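PDB 1SI0: iron binding protein FbpA from Mannheimia haemolytica, which binds ferric iron in the periplasm, probably handing it on for uptake into the cell as the solute-binding component of an iron transporter. Local coordinates for residues Y9-L14 against S197-K202; Y142-F147 against K299-A304; D178-K183 against K210-A215. All coordinates share one frame; numbering follows the deposited sequence. Where two conformers were deposited one is given.

Contact 1 (Y9-L14 against S197-K202). With FE (Fe (III) ion), chain B; CO3 (carbonate ion), chain C.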
loop_
_atom_site.group_PDB
_atom_site.type_symbol
_atom_site.label_atom_id
_atom_site.label_comp_id
_atom_site.label_asym_id
_atom_site.label_seq_id
_atom_site.Cartn_x
_atom_site.Cartn_y
_atom_site.Cartn_z
ATOM N N TYR A 9 -7.648 2.605 -7.450
ATOM C CA TYR A 9 -6.209 2.397 -7.570
ATOM C C TYR A 9 -5.821 0.977 -7.178
ATOM O O TYR A 9 -4.694 0.558 -7.441
ATOM C CB TYR A 9 -5.447 3.368 -6.669
ATOM C CG TYR A 9 -5.322 4.759 -7.225
ATOM C CD1 TYR A 9 -4.366 5.044 -8.191
ATOM C CD2 TYR A 9 -6.137 5.792 -6.777
ATOM C CE1 TYR A 9 -4.223 6.320 -8.713
ATOM C CE2 TYR A 9 -5.998 7.082 -7.295
ATOM C CZ TYR A 9 -5.039 7.330 -8.264
ATOM O OH TYR A 9 -4.885 8.594 -8.792
ATOM N N ARG A 10 -6.714 0.260 -6.510
ATOM C CA ARG A 10 -6.454 -1.136 -6.200
ATOM C C ARG A 10 -6.502 -1.958 -7.461
ATOM O O ARG A 10 -7.277 -1.670 -8.376
ATOM C CB ARG A 10 -7.470 -1.677 -5.216
ATOM C CG ARG A 10 -7.433 -0.942 -3.893
ATOM C CD ARG A 10 -7.362 -1.820 -2.691
ATOM N NE ARG A 10 -6.278 -2.800 -2.737
ATOM C CZ ARG A 10 -6.083 -3.678 -1.780
ATOM N NH1 ARG A 10 -5.096 -4.547 -1.866
ATOM N NH2 ARG A 10 -6.873 -3.683 -0.716
ATOM N N GLN A 11 -5.686 -2.996 -7.497
ATOM C CA GLN A 11 -5.701 -3.925 -8.612
ATOM C C GLN A 11 -6.959 -4.769 -8.555
ATOM O O GLN A 11 -7.421 -5.123 -7.480
ATOM C CB GLN A 11 -4.479 -4.814 -8.564
ATOM C CG GLN A 11 -3.212 -4.026 -8.683
ATOM C CD GLN A 11 -2.009 -4.891 -8.677
ATOM O OE1 GLN A 11 -1.711 -5.542 -9.673
ATOM N NE2 GLN A 11 -1.308 -4.921 -7.556
ATOM N N PRO A 12 -7.538 -5.083 -9.708
ATOM C CA PRO A 12 -8.765 -5.881 -9.731
ATOM C C PRO A 12 -8.711 -7.138 -8.859
ATOM O O PRO A 12 -9.626 -7.391 -8.101
ATOM C CB PRO A 12 -8.912 -6.231 -11.211
ATOM C CG PRO A 12 -8.298 -5.089 -11.905
ATOM C CD PRO A 12 -7.121 -4.675 -11.060
ATOM N N TYR A 13 -7.631 -7.909 -8.933
ATOM C CA TYR A 13 -7.584 -9.170 -8.188
ATOM C C TYR A 13 -7.575 -9.002 -6.664
ATOM O O TYR A 13 -7.878 -9.939 -5.926
ATOM C CB TYR A 13 -6.427 -10.056 -8.657
ATOM C CG TYR A 13 -5.044 -9.716 -8.141
ATOM C CD1 TYR A 13 -4.338 -8.618 -8.627
ATOM C CD2 TYR A 13 -4.424 -10.533 -7.216
ATOM C CE1 TYR A 13 -3.055 -8.336 -8.172
ATOM C CE2 TYR A 13 -3.145 -10.260 -6.766
ATOM C CZ TYR A 13 -2.472 -9.165 -7.247
ATOM O OH TYR A 13 -1.199 -8.915 -6.787
ATOM N N LEU A 14 -7.243 -7.795 -6.208
ATOM C CA LEU A 14 -7.199 -7.469 -4.787
ATOM C C LEU A 14 -8.395 -6.677 -4.273
ATOM O O LEU A 14 -8.430 -6.286 -3.110
ATOM C CB LEU A 14 -5.916 -6.696 -4.492
ATOM C CG LEU A 14 -4.655 -7.535 -4.696
ATOM C CD1 LEU A 14 -3.433 -6.651 -4.764
ATOM C CD2 LEU A 14 -4.505 -8.570 -3.580
ATOM N N SER A 197 3.928 -6.595 2.009
ATOM C CA SER A 197 3.812 -7.866 2.706
ATOM C C SER A 197 2.766 -8.786 2.097
ATOM O O SER A 197 3.010 -9.973 1.935
ATOM C CB SER A 197 3.455 -7.611 4.171
ATOM O OG SER A 197 2.327 -6.746 4.285
ATOM N N TYR A 198 1.592 -8.251 1.790
ATOM C CA TYR A 198 0.475 -9.097 1.352
ATOM C C TYR A 198 0.798 -9.826 0.051
ATOM O O TYR A 198 0.281 -10.918 -0.176
ATOM C CB TYR A 198 -0.843 -8.303 1.238
ATOM C CG TYR A 198 -0.714 -7.084 0.383
ATOM C CD1 TYR A 198 -0.274 -5.882 0.917
ATOM C CD2 TYR A 198 -0.999 -7.136 -0.969
ATOM C CE1 TYR A 198 -0.132 -4.775 0.137
ATOM C CE2 TYR A 198 -0.850 -6.028 -1.767
ATOM C CZ TYR A 198 -0.396 -4.846 -1.206
ATOM O OH TYR A 198 -0.197 -3.730 -1.959
ATOM N N TYR A 199 1.663 -9.261 -0.785
ATOM C CA TYR A 199 2.043 -9.942 -2.020
ATOM C C TYR A 199 2.703 -11.286 -1.752
ATOM O O TYR A 199 2.595 -12.185 -2.579
ATOM C CB TYR A 199 2.960 -9.084 -2.888
ATOM C CG TYR A 199 2.265 -7.868 -3.430
ATOM C CD1 TYR A 199 2.734 -6.597 -3.143
ATOM C CD2 TYR A 199 1.129 -7.982 -4.220
ATOM C CE1 TYR A 199 2.091 -5.476 -3.629
ATOM C CE2 TYR A 199 0.481 -6.866 -4.707
ATOM C CZ TYR A 199 0.965 -5.612 -4.409
ATOM O OH TYR A 199 0.309 -4.502 -4.883
ATOM N N TYR A 200 3.408 -11.426 -0.633
ATOM C CA TYR A 200 4.022 -12.706 -0.300
ATOM C C TYR A 200 2.948 -13.770 -0.149
ATOM O O TYR A 200 3.095 -14.872 -0.669
ATOM C CB TYR A 200 4.843 -12.585 0.976
ATOM C CG TYR A 200 5.812 -13.711 1.212
ATOM C CD1 TYR A 200 5.637 -14.580 2.274
ATOM C CD2 TYR A 200 6.921 -13.890 0.392
ATOM C CE1 TYR A 200 6.525 -15.606 2.513
ATOM C CE2 TYR A 200 7.827 -14.915 0.631
ATOM C CZ TYR A 200 7.616 -15.766 1.690
ATOM O OH TYR A 200 8.497 -16.783 1.952
ATOM N N GLY A 201 1.864 -13.443 0.548
ATOM C CA GLY A 201 0.751 -14.364 0.688
ATOM C C GLY A 201 0.061 -14.643 -0.634
ATOM O O GLY A 201 -0.309 -15.778 -0.917
ATOM N N LYS A 202 -0.113 -13.617 -1.454
ATOM C CA LYS A 202 -0.720 -13.793 -2.766
ATOM C C LYS A 202 0.113 -14.743 -3.606
ATOM O O LYS A 202 -0.428 -15.605 -4.295
ATOM C CB LYS A 202 -0.881 -12.453 -3.480
ATOM C CG LYS A 202 -1.901 -11.514 -2.834
ATOM C CD LYS A 202 -3.286 -12.130 -2.661
ATOM C CE LYS A 202 -3.921 -12.484 -3.990
ATOM N NZ LYS A 202 -5.193 -13.233 -3.846
HETATM FE FE FE B . -0.839 -3.338 -3.774
HETATM C C CO3 C . -3.211 -3.277 -4.559
HETATM O O1 CO3 C . -2.883 -3.531 -3.340
HETATM O O2 CO3 C . -2.286 -3.067 -5.427
HETATM O O3 CO3 C . -4.459 -3.220 -4.889
HETATM O O HOH W 1 -7.330 -11.372 -3.574
#

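Contact 2 (Y142-F147 against K299-A304). With FE (Fe (III) ion), chain B.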
loop_
_atom_site.group_PDB
_atom_site.type_symbol
_atom_site.label_atom_id
_atom_site.label_comp_id
_atom_site.label_asym_id
_atom_site.label_seq_id
_atom_site.Cartn_x
_atom_site.Cartn_y
_atom_site.Cartn_z
ATOM N N TYR A 142 4.104 3.244 -3.485
ATOM C CA TYR A 142 4.534 2.490 -2.318
ATOM C C TYR A 142 5.952 2.875 -1.926
ATOM O O TYR A 142 6.264 3.035 -0.756
ATOM C CB TYR A 142 4.511 0.991 -2.588
ATOM C CG TYR A 142 3.166 0.378 -2.876
ATOM C CD1 TYR A 142 2.000 0.881 -2.314
ATOM C CD2 TYR A 142 3.064 -0.752 -3.682
ATOM C CE1 TYR A 142 0.791 0.286 -2.556
ATOM C CE2 TYR A 142 1.851 -1.348 -3.931
ATOM C CZ TYR A 142 0.716 -0.827 -3.363
ATOM O OH TYR A 142 -0.497 -1.422 -3.591
ATOM N N ASN A 143 6.822 2.994 -2.920
ATOM C CA ASN A 143 8.178 3.443 -2.675
ATOM C C ASN A 143 8.248 4.893 -2.237
ATOM O O ASN A 143 8.950 5.216 -1.292
ATOM C CB ASN A 143 9.054 3.233 -3.908
ATOM C CG ASN A 143 9.432 1.784 -4.109
ATOM O OD1 ASN A 143 9.456 0.983 -3.169
ATOM N ND2 ASN A 143 9.749 1.442 -5.348
ATOM N N VAL A 144 7.513 5.767 -2.910
ATOM C CA VAL A 144 7.606 7.184 -2.581
ATOM C C VAL A 144 7.130 7.413 -1.146
ATOM O O VAL A 144 7.740 8.172 -0.399
ATOM C CB VAL A 144 6.820 8.069 -3.561
ATOM C CG1 VAL A 144 6.940 9.537 -3.170
ATOM C CG2 VAL A 144 7.324 7.857 -4.988
ATOM N N SER A 145 6.078 6.723 -0.728
ATOM C CA SER A 145 5.609 6.896 0.638
ATOM C C SER A 145 6.588 6.339 1.662
ATOM O O SER A 145 6.733 6.897 2.735
ATOM C CB SER A 145 4.223 6.314 0.815
ATOM O OG SER A 145 3.279 7.211 0.258
ATOM N N LEU A 146 7.287 5.260 1.327
ATOM C CA LEU A 146 8.352 4.765 2.186
ATOM C C LEU A 146 9.436 5.825 2.312
ATOM O O LEU A 146 9.897 6.137 3.409
ATOM C CB LEU A 146 8.926 3.464 1.616
ATOM C CG LEU A 146 10.229 2.978 2.233
ATOM C CD1 LEU A 146 10.064 2.645 3.702
ATOM C CD2 LEU A 146 10.749 1.764 1.459
ATOM N N PHE A 147 9.846 6.394 1.187
ATOM C CA PHE A 147 10.893 7.404 1.216
ATOM C C PHE A 147 10.428 8.653 1.949
ATOM O O PHE A 147 11.213 9.321 2.599
ATOM C CB PHE A 147 11.333 7.768 -0.197
ATOM C CG PHE A 147 11.744 6.585 -1.047
ATOM C CD1 PHE A 147 11.554 6.627 -2.421
ATOM C CD2 PHE A 147 12.325 5.447 -0.498
ATOM C CE1 PHE A 147 11.918 5.565 -3.224
ATOM C CE2 PHE A 147 12.677 4.383 -1.307
ATOM C CZ PHE A 147 12.483 4.456 -2.671
ATOM N N LYS A 299 2.705 14.074 4.202
ATOM C CA LYS A 299 3.318 15.403 4.237
ATOM C C LYS A 299 4.612 15.480 3.432
ATOM O O LYS A 299 4.941 16.520 2.867
ATOM C CB LYS A 299 3.610 15.763 5.696
ATOM C CG LYS A 299 4.323 17.078 5.942
ATOM C CD LYS A 299 4.505 17.302 7.442
ATOM C CE LYS A 299 5.600 16.406 8.015
ATOM N NZ LYS A 299 5.715 16.548 9.491
ATOM N N ASN A 300 5.362 14.385 3.408
ATOM C CA ASN A 300 6.662 14.345 2.757
ATOM C C ASN A 300 6.671 13.705 1.376
ATOM O O ASN A 300 7.728 13.570 0.775
ATOM C CB ASN A 300 7.653 13.614 3.656
ATOM C CG ASN A 300 7.887 14.330 4.964
ATOM O OD1 ASN A 300 8.332 15.475 4.985
ATOM N ND2 ASN A 300 7.592 13.665 6.060
ATOM N N TYR A 301 5.510 13.324 0.869
ATOM C CA TYR A 301 5.447 12.606 -0.396
ATOM C C TYR A 301 6.031 13.413 -1.545
ATOM O O TYR A 301 6.816 12.900 -2.334
ATOM C CB TYR A 301 4.012 12.223 -0.707
ATOM C CG TYR A 301 3.831 11.292 -1.887
ATOM C CD1 TYR A 301 3.807 9.915 -1.707
ATOM C CD2 TYR A 301 3.665 11.787 -3.176
ATOM C CE1 TYR A 301 3.607 9.056 -2.766
ATOM C CE2 TYR A 301 3.473 10.925 -4.252
ATOM C CZ TYR A 301 3.445 9.557 -4.028
ATOM O OH TYR A 301 3.253 8.678 -5.067
ATOM N N GLU A 302 5.641 14.674 -1.653
ATOM C CA GLU A 302 6.087 15.480 -2.780
ATOM C C GLU A 302 7.596 15.680 -2.728
ATOM O O GLU A 302 8.267 15.597 -3.755
ATOM C CB GLU A 302 5.341 16.814 -2.842
ATOM C CG GLU A 302 3.904 16.683 -3.338
ATOM C CD GLU A 302 3.778 15.975 -4.685
ATOM O OE1 GLU A 302 4.419 16.413 -5.668
ATOM O OE2 GLU A 302 3.030 14.977 -4.764
ATOM N N ALA A 303 8.142 15.891 -1.538
ATOM C CA ALA A 303 9.585 16.017 -1.385
ATOM C C ALA A 303 10.285 14.716 -1.766
ATOM O O ALA A 303 11.329 14.735 -2.398
ATOM C CB ALA A 303 9.939 16.413 0.029
ATOM N N ALA A 304 9.707 13.581 -1.387
ATOM C CA ALA A 304 10.289 12.285 -1.717
ATOM C C ALA A 304 10.285 12.047 -3.216
ATOM O O ALA A 304 11.272 11.582 -3.770
ATOM C CB ALA A 304 9.541 11.177 -1.010
HETATM FE FE FE B . -0.839 -3.338 -3.774
#

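Contact 3 (D178-K183 against K210-A215)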
loop_
_atom_site.group_PDB
_atom_site.type_symbol
_atom_site.label_atom_id
_atom_site.label_comp_id
_atom_site.label_asym_id
_atom_site.label_seq_id
_atom_site.Cartn_x
_atom_site.Cartn_y
_atom_site.Cartn_z
ATOM N N ASP A 178 5.944 -5.422 -7.338
ATOM C CA ASP A 178 6.562 -6.005 -6.158
ATOM C C ASP A 178 6.797 -7.505 -6.313
ATOM O O ASP A 178 7.841 -8.008 -5.930
ATOM C CB ASP A 178 5.700 -5.753 -4.926
ATOM C CG ASP A 178 5.847 -4.362 -4.364
ATOM O OD1 ASP A 178 6.694 -3.565 -4.840
ATOM O OD2 ASP A 178 5.146 -4.018 -3.398
ATOM N N ARG A 179 5.822 -8.211 -6.869
ATOM C CA ARG A 179 5.947 -9.655 -7.047
ATOM C C ARG A 179 7.073 -9.994 -8.009
ATOM O O ARG A 179 7.816 -10.939 -7.774
ATOM C CB ARG A 179 4.638 -10.256 -7.538
ATOM C CG ARG A 179 3.529 -10.196 -6.496
ATOM C CD ARG A 179 2.189 -10.703 -6.992
ATOM N NE ARG A 179 1.761 -9.985 -8.190
ATOM C CZ ARG A 179 0.764 -10.360 -8.983
ATOM N NH1 ARG A 179 0.058 -11.453 -8.709
ATOM N NH2 ARG A 179 0.468 -9.637 -10.057
ATOM N N ASP A 180 7.221 -9.197 -9.061
ATOM C CA ASP A 180 8.269 -9.416 -10.053
ATOM C C ASP A 180 9.662 -9.330 -9.436
ATOM O O ASP A 180 10.581 -9.987 -9.906
ATOM C CB ASP A 180 8.175 -8.412 -11.204
ATOM C CG ASP A 180 6.937 -8.606 -12.057
ATOM O OD1 ASP A 180 6.544 -9.768 -12.292
ATOM O OD2 ASP A 180 6.289 -7.645 -12.533
ATOM N N GLN A 181 9.844 -8.530 -8.389
ATOM C CA GLN A 181 11.155 -8.456 -7.747
ATOM C C GLN A 181 11.461 -9.749 -7.012
ATOM O O GLN A 181 12.608 -10.158 -6.922
ATOM C CB GLN A 181 11.267 -7.288 -6.765
ATOM C CG GLN A 181 10.695 -5.952 -7.224
ATOM C CD GLN A 181 11.164 -5.522 -8.589
ATOM O OE1 GLN A 181 12.357 -5.512 -8.858
ATOM N NE2 GLN A 181 10.229 -5.155 -9.454
ATOM N N VAL A 182 10.434 -10.370 -6.452
ATOM C CA VAL A 182 10.604 -11.656 -5.782
ATOM C C VAL A 182 10.875 -12.771 -6.802
ATOM O O VAL A 182 11.665 -13.665 -6.529
ATOM C CB VAL A 182 9.423 -11.970 -4.859
ATOM C CG1 VAL A 182 9.602 -13.327 -4.187
ATOM C CG2 VAL A 182 9.289 -10.860 -3.818
ATOM N N LYS A 183 10.272 -12.701 -7.982
ATOM C CA LYS A 183 10.656 -13.600 -9.069
ATOM C C LYS A 183 12.145 -13.451 -9.369
ATOM O O LYS A 183 12.849 -14.438 -9.570
ATOM C CB LYS A 183 9.847 -13.299 -10.326
ATOM C CG LYS A 183 10.084 -14.268 -11.482
ATOM C CD LYS A 183 9.417 -13.769 -12.746
ATOM C CE LYS A 183 9.440 -14.818 -13.844
ATOM N NZ LYS A 183 8.823 -14.305 -15.096
ATOM N N LYS A 210 4.078 -19.514 -6.373
ATOM C CA LYS A 210 4.450 -19.991 -5.045
ATOM C C LYS A 210 5.945 -20.306 -4.973
ATOM O O LYS A 210 6.551 -20.135 -3.923
ATOM C CB LYS A 210 3.599 -21.187 -4.599
ATOM C CG LYS A 210 3.766 -22.450 -5.414
ATOM C CD LYS A 210 2.808 -23.527 -4.933
ATOM C CE LYS A 210 2.782 -24.710 -5.887
ATOM N NZ LYS A 210 2.041 -25.870 -5.317
ATOM N N SER A 211 6.534 -20.726 -6.093
ATOM C CA SER A 211 7.969 -21.000 -6.148
ATOM C C SER A 211 8.788 -19.730 -5.932
ATOM O O SER A 211 9.898 -19.788 -5.404
ATOM C CB SER A 211 8.357 -21.664 -7.479
ATOM O OG SER A 211 8.244 -20.762 -8.565
ATOM N N TRP A 212 8.246 -18.587 -6.339
ATOM C CA TRP A 212 8.917 -17.309 -6.106
ATOM C C TRP A 212 8.973 -17.042 -4.611
ATOM O O TRP A 212 10.031 -16.761 -4.056
ATOM C CB TRP A 212 8.200 -16.144 -6.782
ATOM C CG TRP A 212 7.900 -16.311 -8.236
ATOM C CD1 TRP A 212 8.183 -17.386 -9.030
ATOM C CD2 TRP A 212 7.224 -15.369 -9.068
ATOM N NE1 TRP A 212 7.729 -17.160 -10.305
ATOM C CE2 TRP A 212 7.137 -15.928 -10.359
ATOM C CE3 TRP A 212 6.687 -14.093 -8.854
ATOM C CZ2 TRP A 212 6.532 -15.263 -11.427
ATOM C CZ3 TRP A 212 6.096 -13.428 -9.916
ATOM C CH2 TRP A 212 6.021 -14.014 -11.188
ATOM N N ALA A 213 7.824 -17.133 -3.956
ATOM C CA ALA A 213 7.747 -16.892 -2.526
ATOM C C ALA A 213 8.607 -17.883 -1.754
ATOM O O ALA A 213 9.267 -17.517 -0.793
ATOM C CB ALA A 213 6.299 -16.967 -2.051
ATOM N N GLU A 214 8.592 -19.147 -2.172
ATOM C CA GLU A 214 9.346 -20.193 -1.482
ATOM C C GLU A 214 10.856 -19.960 -1.544
ATOM O O GLU A 214 11.588 -20.430 -0.680
ATOM C CB GLU A 214 8.998 -21.570 -2.063
ATOM C CG GLU A 214 7.611 -22.057 -1.673
ATOM C CD GLU A 214 7.093 -23.194 -2.540
ATOM O OE1 GLU A 214 6.070 -23.795 -2.157
ATOM O OE2 GLU A 214 7.687 -23.485 -3.601
ATOM N N ALA A 215 11.307 -19.226 -2.558
ATOM C CA ALA A 215 12.721 -18.876 -2.712
ATOM C C ALA A 215 13.118 -17.629 -1.929
ATOM O O ALA A 215 14.275 -17.224 -1.960
ATOM C CB ALA A 215 13.055 -18.682 -4.176
#

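Contact 1 (Y9-L14 against S197-K202)
Y198 meets L14 obliquely, CE2 of the ring lying 4.0 Å from L14 CD1, and a ferric ion and a carbonate lie beside this contact. The site is the ligand cleft of a periplasmic binding protein fold: the loop after strand 3-8 grips the anion, and the start of helix 198-205 supplies two tyrosine oxygens to the metal. Iron lies in the plane of the Y198 ring, and Y198 OH, 2.0 Å from it, is also hydrogen-bonded to N196. Y199 OH binds the same ion. Carbonate binds the ion through both O1 and O2 on the side of segment 9-14, where R10 donates NE to O3 over 2.8 Å, nearly straight at 167°, and NH1 to O1 along a more bent line. Q11 adds its backbone N to O3 and, through a chain extended beyond CG, NE2 to O2 at 3.0 Å and 171°, so every carbonate oxygen has a donor from this loop. At the edge of the Y199 ring, the hydroxyl of Y13 comes within 3.4 Å of Y199 CE2, the two side chains crossing at about a right angle. One helical turn on, K202 bends at chi2 and chi3, which brings its CE to the edge of the Y13 ring, 3.6 Å from Y13 CE2. Its CD passes L14 CD2 at 3.9 Å. K202 NZ is hydrogen-bonded to L265 O and to a water 2.8 Å away that also lies beside Y13 O.

Contact 2 (Y142-F147 against K299-A304)
A single methyl group sits almost squarely on an aromatic face here: V144 CG1 is 3.4 Å from the centroid of the Y301 ring and 13° off its normal, a CH-pi contact over the middle of the six carbons. The valine reaches this place because CG1 is anti to its backbone N (chi1 180°), which sends that branch out from helix 141-154, while Y301 CG, likewise anti to its own N (chi1 -171°), turns the ring back to meet it. V144 CB adds to the contact from above, 3.5 Å from Y301 CE1. S145 comes to the same ring from another direction. Its OG lies in the ring plane at the edge, 3.4 Å from Y301 CD1, and its polar needs are met away from the tyrosine, in hydrogen bonds with D59 and S61.

In this periplasmic binding protein fold the contact fastens the start of helix 301-310, near the C-terminal end of the chain, to the helix that carries one of the iron ligands. Y142, the first residue of segment 142-147, has its CB directed away from segment 299-304, and its OH binds the ferric ion at 2.0 Å. The backbones come close, S145 CA and Y301 CA being 5.8 Å apart, and the small A304 permits a similar approach one turn further on. A304 CB fits between neighbouring parts of helix 141-154, 3.8 Å from V144 CG1 and 3.9 Å from F147 CB. The phenyl ring of F147 leads off toward F162 and L163 of helix 156-168. At the beginning of the second segment, N300 ND2 is hydrogen-bonded to E152 and K299 NZ forms a salt bridge with the same carboxylate.

Contact 3 (D178-K183 against K210-A215)
W212 meets K183 where helices 178-183 and 210-214 cross at 67°, their axes 9.0 Å apart at closest approach and the CA atoms of these two residues separated by 5.1 Å. The indole carries most of the contact. K183 CB stands over the middle of its six-membered ring, 3.5 Å from the centroid and 11° off the normal, which makes a CH-pi contact. K183 sets CG opposite its backbone N (chi1 -175°) and keeps every later bond extended; the lysine therefore runs on across the same aromatic system, and K183 CD lies 3.5 Å from W212 CZ2 over the face. It is therefore the aliphatic chain, not the ammonium group, that covers the ring. Beside the benzo ring, R179 O approaches W212 CE3 obliquely at 3.5 Å; that carbonyl already accepts the helical bond from K183 N. On the backbone side of the tryptophan, V182 CG1 touches W212 O at 3.5 Å and faces W212 CB at 4.1 Å. No hydrogen bond joins the two segments. W212 enters as a single knob into a hole formed by R179, D180, V182 and K183, a local knob-into-hole joining helix 178-187 to helix 210-214.

How the contacts relate
Contacts 1 and 2 converge on the ferric ion although their centres lie 20 Å apart: Y198 OH and Y142 OH, both bound to the metal, are 2.8 Å from each other. Contact 2 supplies the third tyrosine, Y142, from helix 141-154, and the carbonate of contact 1 completes five bonds to iron. Contact 3 forms a second layer, its centre 13 Å from that of contact 1. D178 OD2 is 3.4 Å from Y199 CE1 and 3.9 Å from Y142 CD2. Between helices 198-205 and 210-214, Y200 OH lies 2.9 Å from A213 O, a probable hydrogen bond, and is also bonded to A216 O.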